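Local coordinates for protein glutathione S-Transferase (Caenorhabditis elegans, PDB 1YQ1) that probably catalyses the conjugation of glutathione to electrophilic substrates RX, releasing a halide, as a sigma-class glutathione transferase, at residues Leu95-Phe106 with Arg123-Tyr134. Numbering follows the deposited sequence.
Sequences LFKDFLAEFKKF and RSEFFLPARNTY
Phe99 meets Tyr134 and Phe106 meets Phe127 where segments 95-106 and 123-134, on helices 83-109 and 121-144, run nearly antiparallel, their axes 10.0 Å apart and crossing at -158°. Each pair is an offset stack with planes only 9° from parallel. In the first, the ring centroids of Phe99 and Tyr134 lie 4.0 Å apart and Phe99 CB sits over the tyrosine face as a CH-pi contact, 3.6 Å from the centroid of the Tyr134 ring. The phenol is laid across Phe99 because its CG stands anti to the backbone N (chi1 173°); from there Leu95 CG meets the ring edge, and the hydroxyl reaches the edge of the Phe96 ring. A leucine here has no ring to stack and no hydroxyl, and would probably leave that face of Phe99 poorly covered and the edge of Phe96 without its neighbour. In the second pair the ring centroids of Phe106 and Phe127 are 4.5 Å apart, and Arg131 CB lies over the rim of the opposite face of Phe127. Phe99 is a knob among Phe127, Ala130, Arg131 and Tyr134, and its CE1 meets Phe127 CE1 at 4.1 Å, linking the two stacks. Beyond them, Leu169 of helix 157-171 touches Phe99, and Leu174 touches Phe106 and Phe127. Along the more polar margin, the Arg123 guanidinium lies between Lys105 O and the Phe126 ring, and a water bridges Phe126 O and, weakly, Glu102 OE1. With no direct hydrogen bond between the segments, this helix pair of the all-helical C-terminal domain coheres chiefly through aromatic faces, with charge left to its margin.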
ATOM      1  N   LEU A  95      -2.893  -6.456   1.129  1.00 40.72           N
ATOM      2  CA  LEU A  95      -4.222  -7.058   1.173  1.00 40.25           C
ATOM      3  C   LEU A  95      -5.054  -6.364   2.243  1.00 40.23           C
ATOM      4  O   LEU A  95      -6.177  -5.924   1.996  1.00 39.32           O
ATOM      5  CB  LEU A  95      -4.117  -8.556   1.488  1.00 36.69           C
ATOM      6  CG  LEU A  95      -5.475  -9.246   1.495  1.00 33.68           C
ATOM      7  CD1 LEU A  95      -5.978  -9.349   0.083  1.00 29.27           C
ATOM      8  CD2 LEU A  95      -5.369 -10.604   2.154  1.00 31.30           C
ATOM      9  N   PHE A  96      -4.487  -6.290   3.440  1.00 40.47           N
ATOM     10  CA  PHE A  96      -5.131  -5.640   4.569  1.00 42.27           C
ATOM     11  C   PHE A  96      -5.610  -4.260   4.131  1.00 43.08           C
ATOM     12  O   PHE A  96      -6.752  -3.862   4.389  1.00 44.21           O
ATOM     13  CB  PHE A  96      -4.119  -5.503   5.712  1.00 41.41           C
ATOM     14  CG  PHE A  96      -4.352  -4.316   6.602  1.00 40.05           C
ATOM     15  CD1 PHE A  96      -5.393  -4.305   7.513  1.00 39.57           C
ATOM     16  CD2 PHE A  96      -3.509  -3.209   6.534  1.00 40.30           C
ATOM     17  CE1 PHE A  96      -5.585  -3.203   8.349  1.00 40.33           C
ATOM     18  CE2 PHE A  96      -3.697  -2.115   7.361  1.00 36.43           C
ATOM     19  CZ  PHE A  96      -4.730  -2.111   8.267  1.00 38.05           C
ATOM     20  N   LYS A  97      -4.720  -3.541   3.460  1.00 42.21           N
ATOM     21  CA  LYS A  97      -5.008  -2.206   2.985  1.00 42.18           C
ATOM     22  C   LYS A  97      -6.188  -2.229   2.020  1.00 43.66           C
ATOM     23  O   LYS A  97      -7.119  -1.427   2.151  1.00 43.94           O
ATOM     24  CB  LYS A  97      -3.774  -1.646   2.305  1.00 42.30           C
ATOM     25  CG  LYS A  97      -3.432  -0.239   2.712  1.00 45.20           C
ATOM     26  CD  LYS A  97      -3.098  -0.125   4.183  1.00 44.48           C
ATOM     27  CE  LYS A  97      -2.624   1.291   4.499  1.00 45.14           C
ATOM     28  NZ  LYS A  97      -1.381   1.660   3.750  1.00 45.08           N
ATOM     29  N   ASP A  98      -6.158  -3.138   1.048  1.00 44.02           N
ATOM     30  CA  ASP A  98      -7.263  -3.232   0.107  1.00 44.03           C
ATOM     31  C   ASP A  98      -8.526  -3.447   0.917  1.00 44.68           C
ATOM     32  O   ASP A  98      -9.550  -2.833   0.646  1.00 44.94           O
ATOM     33  CB  ASP A  98      -7.102  -4.415  -0.850  1.00 44.86           C
ATOM     34  CG  ASP A  98      -6.101  -4.156  -1.950  1.00 46.21           C
ATOM     35  OD1 ASP A  98      -5.563  -3.029  -2.025  1.00 47.82           O
ATOM     36  OD2 ASP A  98      -5.857  -5.092  -2.746  1.00 46.15           O
ATOM     37  N   PHE A  99      -8.451  -4.330   1.909  1.00 44.87           N
ATOM     38  CA  PHE A  99      -9.609  -4.607   2.742  1.00 45.93           C
ATOM     39  C   PHE A  99     -10.014  -3.385   3.522  1.00 46.60           C
ATOM     40  O   PHE A  99     -11.183  -2.998   3.508  1.00 48.47           O
ATOM     41  CB  PHE A  99      -9.344  -5.703   3.759  1.00 46.28           C
ATOM     42  CG  PHE A  99     -10.441  -5.835   4.780  1.00 45.23           C
ATOM     43  CD1 PHE A  99     -11.685  -6.339   4.418  1.00 45.32           C
ATOM     44  CD2 PHE A  99     -10.247  -5.415   6.086  1.00 44.92           C
ATOM     45  CE1 PHE A  99     -12.717  -6.423   5.342  1.00 44.69           C
ATOM     46  CE2 PHE A  99     -11.278  -5.494   7.022  1.00 45.36           C
ATOM     47  CZ  PHE A  99     -12.513  -5.999   6.647  1.00 45.31           C
ATOM     48  N   LEU A 100      -9.056  -2.803   4.237  1.00 45.00           N
ATOM     49  CA  LEU A 100      -9.343  -1.618   5.022  1.00 44.26           C
ATOM     50  C   LEU A 100     -10.216  -0.673   4.195  1.00 45.58           C
ATOM     51  O   LEU A 100     -11.293  -0.267   4.633  1.00 47.24           O
ATOM     52  CB  LEU A 100      -8.051  -0.923   5.439  1.00 40.40           C
ATOM     53  CG  LEU A 100      -8.316   0.223   6.412  1.00 37.99           C
ATOM     54  CD1 LEU A 100      -9.121  -0.311   7.587  1.00 37.71           C
ATOM     55  CD2 LEU A 100      -7.016   0.844   6.878  1.00 36.43           C
ATOM     56  N   ALA A 101      -9.771  -0.348   2.989  1.00 45.79           N
ATOM     57  CA  ALA A 101     -10.549   0.527   2.127  1.00 47.62           C
ATOM     58  C   ALA A 101     -12.014   0.091   1.997  1.00 48.62           C
ATOM     59  O   ALA A 101     -12.892   0.918   1.791  1.00 49.64           O
ATOM     60  CB  ALA A 101      -9.910   0.599   0.754  1.00 48.09           C
ATOM     61  N   GLU A 102     -12.290  -1.200   2.104  1.00 50.54           N
ATOM     62  CA  GLU A 102     -13.672  -1.645   1.998  1.00 54.66           C
ATOM     63  C   GLU A 102     -14.380  -1.336   3.305  1.00 56.15           C
ATOM     64  O   GLU A 102     -15.487  -0.800   3.307  1.00 57.45           O
ATOM     65  CB  GLU A 102     -13.762  -3.151   1.706  1.00 56.62           C
ATOM     66  CG  GLU A 102     -13.076  -3.570   0.416  1.00 61.16           C
ATOM     67  CD  GLU A 102     -13.563  -2.797  -0.805  1.00 62.59           C
ATOM     68  OE1 GLU A 102     -14.753  -2.415  -0.828  1.00 64.00           O
ATOM     69  OE2 GLU A 102     -12.755  -2.583  -1.744  1.00 62.31           O
ATOM     70  N   PHE A 103     -13.733  -1.669   4.417  1.00 57.17           N
ATOM     71  CA  PHE A 103     -14.313  -1.425   5.734  1.00 57.42           C
ATOM     72  C   PHE A 103     -14.761   0.015   5.899  1.00 58.49           C
ATOM     73  O   PHE A 103     -15.843   0.276   6.433  1.00 59.16           O
ATOM     74  CB  PHE A 103     -13.317  -1.746   6.841  1.00 55.81           C
ATOM     75  CG  PHE A 103     -13.804  -1.361   8.205  1.00 54.37           C
ATOM     76  CD1 PHE A 103     -14.982  -1.904   8.711  1.00 52.39           C
ATOM     77  CD2 PHE A 103     -13.099  -0.440   8.978  1.00 53.67           C
ATOM     78  CE1 PHE A 103     -15.450  -1.536   9.960  1.00 52.43           C
ATOM     79  CE2 PHE A 103     -13.557  -0.064  10.230  1.00 51.55           C
ATOM     80  CZ  PHE A 103     -14.736  -0.612  10.724  1.00 52.89           C
ATOM     81  N   LYS A 104     -13.919   0.950   5.468  1.00 58.16           N
ATOM     82  CA  LYS A 104     -14.264   2.355   5.574  1.00 58.73           C
ATOM     83  C   LYS A 104     -15.518   2.527   4.736  1.00 60.10           C
ATOM     84  O   LYS A 104     -16.528   3.055   5.206  1.00 59.94           O
ATOM     85  CB  LYS A 104     -13.135   3.222   5.021  1.00 58.16           C
ATOM     86  CG  LYS A 104     -11.741   2.817   5.493  1.00 58.59           C
ATOM     87  CD  LYS A 104     -11.542   2.953   7.012  1.00 59.32           C
ATOM     88  CE  LYS A 104     -10.578   4.095   7.366  1.00 58.96           C
ATOM     89  NZ  LYS A 104      -9.249   3.985   6.677  1.00 57.45           N
ATOM     90  N   LYS A 105     -15.447   2.044   3.497  1.00 61.97           N
ATOM     91  CA  LYS A 105     -16.563   2.114   2.557  1.00 63.08           C
ATOM     92  C   LYS A 105     -17.851   1.609   3.164  1.00 62.84           C
ATOM     93  O   LYS A 105     -18.917   1.860   2.639  1.00 62.76           O
ATOM     94  CB  LYS A 105     -16.263   1.298   1.298  1.00 63.76           C
ATOM     95  CG  LYS A 105     -15.713   2.110   0.136  1.00 65.47           C
ATOM     96  CD  LYS A 105     -15.621   1.272  -1.133  1.00 65.74           C
ATOM     97  CE  LYS A 105     -15.534   2.160  -2.361  1.00 66.72           C
ATOM     98  NZ  LYS A 105     -16.731   3.060  -2.477  1.00 67.00           N
ATOM     99  N   PHE A 106     -17.751   0.885   4.267  1.00 65.00           N
ATOM    100  CA  PHE A 106     -18.930   0.353   4.930  1.00 67.48           C
ATOM    101  C   PHE A 106     -19.300   1.240   6.101  1.00 70.73           C
ATOM    102  O   PHE A 106     -20.366   1.847   6.104  1.00 72.75           O
ATOM    103  CB  PHE A 106     -18.669  -1.052   5.449  1.00 65.73           C
ATOM    104  CG  PHE A 106     -19.890  -1.734   5.976  1.00 64.33           C
ATOM    105  CD1 PHE A 106     -21.083  -1.705   5.253  1.00 64.24           C
ATOM    106  CD2 PHE A 106     -19.847  -2.437   7.175  1.00 62.90           C
ATOM    107  CE1 PHE A 106     -22.220  -2.375   5.718  1.00 63.64           C
ATOM    108  CE2 PHE A 106     -20.976  -3.110   7.650  1.00 62.57           C
ATOM    109  CZ  PHE A 106     -22.164  -3.080   6.921  1.00 62.26           C
ATOM    110  N   ARG A 123     -25.554  -3.164   0.903  1.00 85.85           N
ATOM    111  CA  ARG A 123     -24.176  -2.711   0.894  1.00 83.09           C
ATOM    112  C   ARG A 123     -23.449  -3.669   1.826  1.00 81.08           C
ATOM    113  O   ARG A 123     -22.259  -3.923   1.682  1.00 80.54           O
ATOM    114  CB  ARG A 123     -24.082  -1.281   1.416  1.00 83.76           C
ATOM    115  CG  ARG A 123     -22.694  -0.676   1.302  1.00 86.07           C
ATOM    116  CD  ARG A 123     -22.259  -0.575  -0.143  1.00 88.01           C
ATOM    117  NE  ARG A 123     -20.905  -0.041  -0.294  1.00 92.17           N
ATOM    118  CZ  ARG A 123     -19.796  -0.651   0.125  1.00 95.56           C
ATOM    119  NH1 ARG A 123     -19.864  -1.830   0.734  1.00 97.06           N
ATOM    120  NH2 ARG A 123     -18.608  -0.088  -0.078  1.00 96.84           N
ATOM    121  N   SER A 124     -24.202  -4.211   2.775  1.00 79.21           N
ATOM    122  CA  SER A 124     -23.678  -5.165   3.743  1.00 77.01           C
ATOM    123  C   SER A 124     -23.517  -6.549   3.088  1.00 76.68           C
ATOM    124  O   SER A 124     -22.911  -7.442   3.672  1.00 76.99           O
ATOM    125  CB  SER A 124     -24.625  -5.245   4.948  1.00 74.87           C
ATOM    126  OG  SER A 124     -23.999  -5.822   6.079  1.00 72.52           O
ATOM    127  N   GLU A 125     -24.067  -6.714   1.880  1.00 76.61           N
ATOM    128  CA  GLU A 125     -23.984  -7.961   1.092  1.00 75.71           C
ATOM    129  C   GLU A 125     -23.231  -7.520  -0.159  1.00 74.90           C
ATOM    130  O   GLU A 125     -23.640  -7.754  -1.297  1.00 73.82           O
ATOM    131  CB  GLU A 125     -25.375  -8.443   0.704  1.00 76.90           C
ATOM    132  CG  GLU A 125     -26.451  -8.260   1.783  1.00 79.82           C
ATOM    133  CD  GLU A 125     -26.062  -8.850   3.138  1.00 82.46           C
ATOM    134  OE1 GLU A 125     -24.922  -9.359   3.280  1.00 83.50           O
ATOM    135  OE2 GLU A 125     -26.903  -8.800   4.066  1.00 83.15           O
ATOM    136  N   PHE A 126     -22.096  -6.878   0.105  1.00 73.91           N
ATOM    137  CA  PHE A 126     -21.211  -6.250  -0.878  1.00 70.11           C
ATOM    138  C   PHE A 126     -19.924  -6.166  -0.018  1.00 67.38           C
ATOM    139  O   PHE A 126     -18.796  -6.334  -0.500  1.00 65.06           O
ATOM    140  CB  PHE A 126     -21.840  -4.873  -1.151  1.00 70.59           C
ATOM    141  CG  PHE A 126     -21.136  -4.020  -2.155  1.00 71.66           C
ATOM    142  CD1 PHE A 126     -19.842  -3.568  -1.930  1.00 72.44           C
ATOM    143  CD2 PHE A 126     -21.828  -3.547  -3.261  1.00 72.10           C
ATOM    144  CE1 PHE A 126     -19.250  -2.641  -2.796  1.00 73.26           C
ATOM    145  CE2 PHE A 126     -21.249  -2.622  -4.135  1.00 72.71           C
ATOM    146  CZ  PHE A 126     -19.960  -2.161  -3.907  1.00 73.28           C
ATOM    147  N   PHE A 127     -20.129  -5.930   1.279  1.00 64.27           N
ATOM    148  CA  PHE A 127     -19.047  -5.836   2.253  1.00 61.80           C
ATOM    149  C   PHE A 127     -18.586  -7.225   2.671  1.00 61.67           C
ATOM    150  O   PHE A 127     -17.385  -7.495   2.740  1.00 61.47           O
ATOM    151  CB  PHE A 127     -19.507  -5.074   3.493  1.00 59.56           C
ATOM    152  CG  PHE A 127     -18.567  -5.197   4.657  1.00 58.78           C
ATOM    153  CD1 PHE A 127     -17.356  -4.523   4.660  1.00 58.25           C
ATOM    154  CD2 PHE A 127     -18.873  -6.028   5.730  1.00 59.02           C
ATOM    155  CE1 PHE A 127     -16.458  -4.671   5.708  1.00 57.30           C
ATOM    156  CE2 PHE A 127     -17.981  -6.184   6.787  1.00 58.06           C
ATOM    157  CZ  PHE A 127     -16.770  -5.506   6.776  1.00 56.65           C
ATOM    158  N   LEU A 128     -19.543  -8.102   2.964  1.00 60.87           N
ATOM    159  CA  LEU A 128     -19.228  -9.473   3.367  1.00 60.46           C
ATOM    160  C   LEU A 128     -18.421 -10.229   2.313  1.00 59.86           C
ATOM    161  O   LEU A 128     -17.451 -10.916   2.637  1.00 60.17           O
ATOM    162  CB  LEU A 128     -20.511 -10.247   3.675  1.00 60.59           C
ATOM    163  CG  LEU A 128     -21.216  -9.849   4.974  1.00 60.32           C
ATOM    164  CD1 LEU A 128     -22.617 -10.424   4.992  1.00 60.47           C
ATOM    165  CD2 LEU A 128     -20.408 -10.328   6.169  1.00 59.15           C
ATOM    166  N   PRO A 129     -18.821 -10.135   1.034  1.00 59.33           N
ATOM    167  CA  PRO A 129     -18.077 -10.836  -0.015  1.00 58.81           C
ATOM    168  C   PRO A 129     -16.631 -10.342  -0.091  1.00 58.96           C
ATOM    169  O   PRO A 129     -15.764 -11.011  -0.650  1.00 59.44           O
ATOM    170  CB  PRO A 129     -18.880 -10.528  -1.278  1.00 57.76           C
ATOM    171  CG  PRO A 129     -19.545  -9.225  -0.957  1.00 58.59           C
ATOM    172  CD  PRO A 129     -19.972  -9.411   0.468  1.00 58.88           C
ATOM    173  N   ALA A 130     -16.384  -9.161   0.467  1.00 58.49           N
ATOM    174  CA  ALA A 130     -15.042  -8.590   0.493  1.00 57.82           C
ATOM    175  C   ALA A 130     -14.461  -9.051   1.819  1.00 57.31           C
ATOM    176  O   ALA A 130     -13.319  -9.501   1.912  1.00 55.96           O
ATOM    177  CB  ALA A 130     -15.119  -7.067   0.449  1.00 58.17           C
ATOM    178  N   ARG A 131     -15.295  -8.941   2.842  1.00 57.36           N
ATOM    179  CA  ARG A 131     -14.953  -9.330   4.194  1.00 57.45           C
ATOM    180  C   ARG A 131     -14.461 -10.775   4.188  1.00 57.50           C
ATOM    181  O   ARG A 131     -13.341 -11.062   4.601  1.00 57.96           O
ATOM    182  CB  ARG A 131     -16.200  -9.192   5.077  1.00 57.62           C
ATOM    183  CG  ARG A 131     -15.945  -8.978   6.562  1.00 57.14           C
ATOM    184  CD  ARG A 131     -15.200 -10.134   7.188  1.00 57.72           C
ATOM    185  NE  ARG A 131     -15.872 -10.641   8.382  1.00 59.04           N
ATOM    186  CZ  ARG A 131     -17.036 -11.288   8.380  1.00 59.95           C
ATOM    187  NH1 ARG A 131     -17.681 -11.519   7.242  1.00 61.26           N
ATOM    188  NH2 ARG A 131     -17.557 -11.713   9.522  1.00 60.06           N
ATOM    189  N   ASN A 132     -15.298 -11.680   3.699  1.00 57.48           N
ATOM    190  CA  ASN A 132     -14.942 -13.090   3.666  1.00 58.37           C
ATOM    191  C   ASN A 132     -13.735 -13.412   2.801  1.00 56.58           C
ATOM    192  O   ASN A 132     -12.803 -14.065   3.266  1.00 55.61           O
ATOM    193  CB  ASN A 132     -16.142 -13.920   3.223  1.00 62.24           C
ATOM    194  CG  ASN A 132     -17.323 -13.778   4.168  1.00 65.74           C
ATOM    195  OD1 ASN A 132     -17.155 -13.734   5.394  1.00 66.94           O
ATOM    196  ND2 ASN A 132     -18.529 -13.717   3.604  1.00 67.21           N
ATOM    197  N   THR A 133     -13.751 -12.970   1.548  1.00 54.81           N
ATOM    198  CA  THR A 133     -12.621 -13.214   0.660  1.00 54.36           C
ATOM    199  C   THR A 133     -11.366 -12.944   1.466  1.00 54.14           C
ATOM    200  O   THR A 133     -10.515 -13.812   1.639  1.00 54.16           O
ATOM    201  CB  THR A 133     -12.645 -12.266  -0.552  1.00 54.81           C
ATOM    202  OG1 THR A 133     -13.712 -12.645  -1.428  1.00 57.49           O
ATOM    203  CG2 THR A 133     -11.332 -12.325  -1.313  1.00 54.26           C
ATOM    204  N   TYR A 134     -11.281 -11.717   1.965  1.00 54.30           N
ATOM    205  CA  TYR A 134     -10.172 -11.258   2.788  1.00 52.56           C
ATOM    206  C   TYR A 134      -9.858 -12.303   3.862  1.00 52.74           C
ATOM    207  O   TYR A 134      -8.751 -12.823   3.937  1.00 51.46           O
ATOM    208  CB  TYR A 134     -10.565  -9.925   3.442  1.00 50.59           C
ATOM    209  CG  TYR A 134      -9.597  -9.383   4.473  1.00 47.70           C
ATOM    210  CD1 TYR A 134      -8.359  -8.885   4.093  1.00 47.14           C
ATOM    211  CD2 TYR A 134      -9.937  -9.347   5.824  1.00 44.58           C
ATOM    212  CE1 TYR A 134      -7.482  -8.358   5.024  1.00 47.57           C
ATOM    213  CE2 TYR A 134      -9.070  -8.828   6.765  1.00 45.78           C
ATOM    214  CZ  TYR A 134      -7.838  -8.329   6.361  1.00 47.90           C
ATOM    215  OH  TYR A 134      -6.955  -7.788   7.279  1.00 47.52           O
TER
HETATM  216  O   HOH W   1     -16.883  -4.543  -2.279  1.00 29.87           O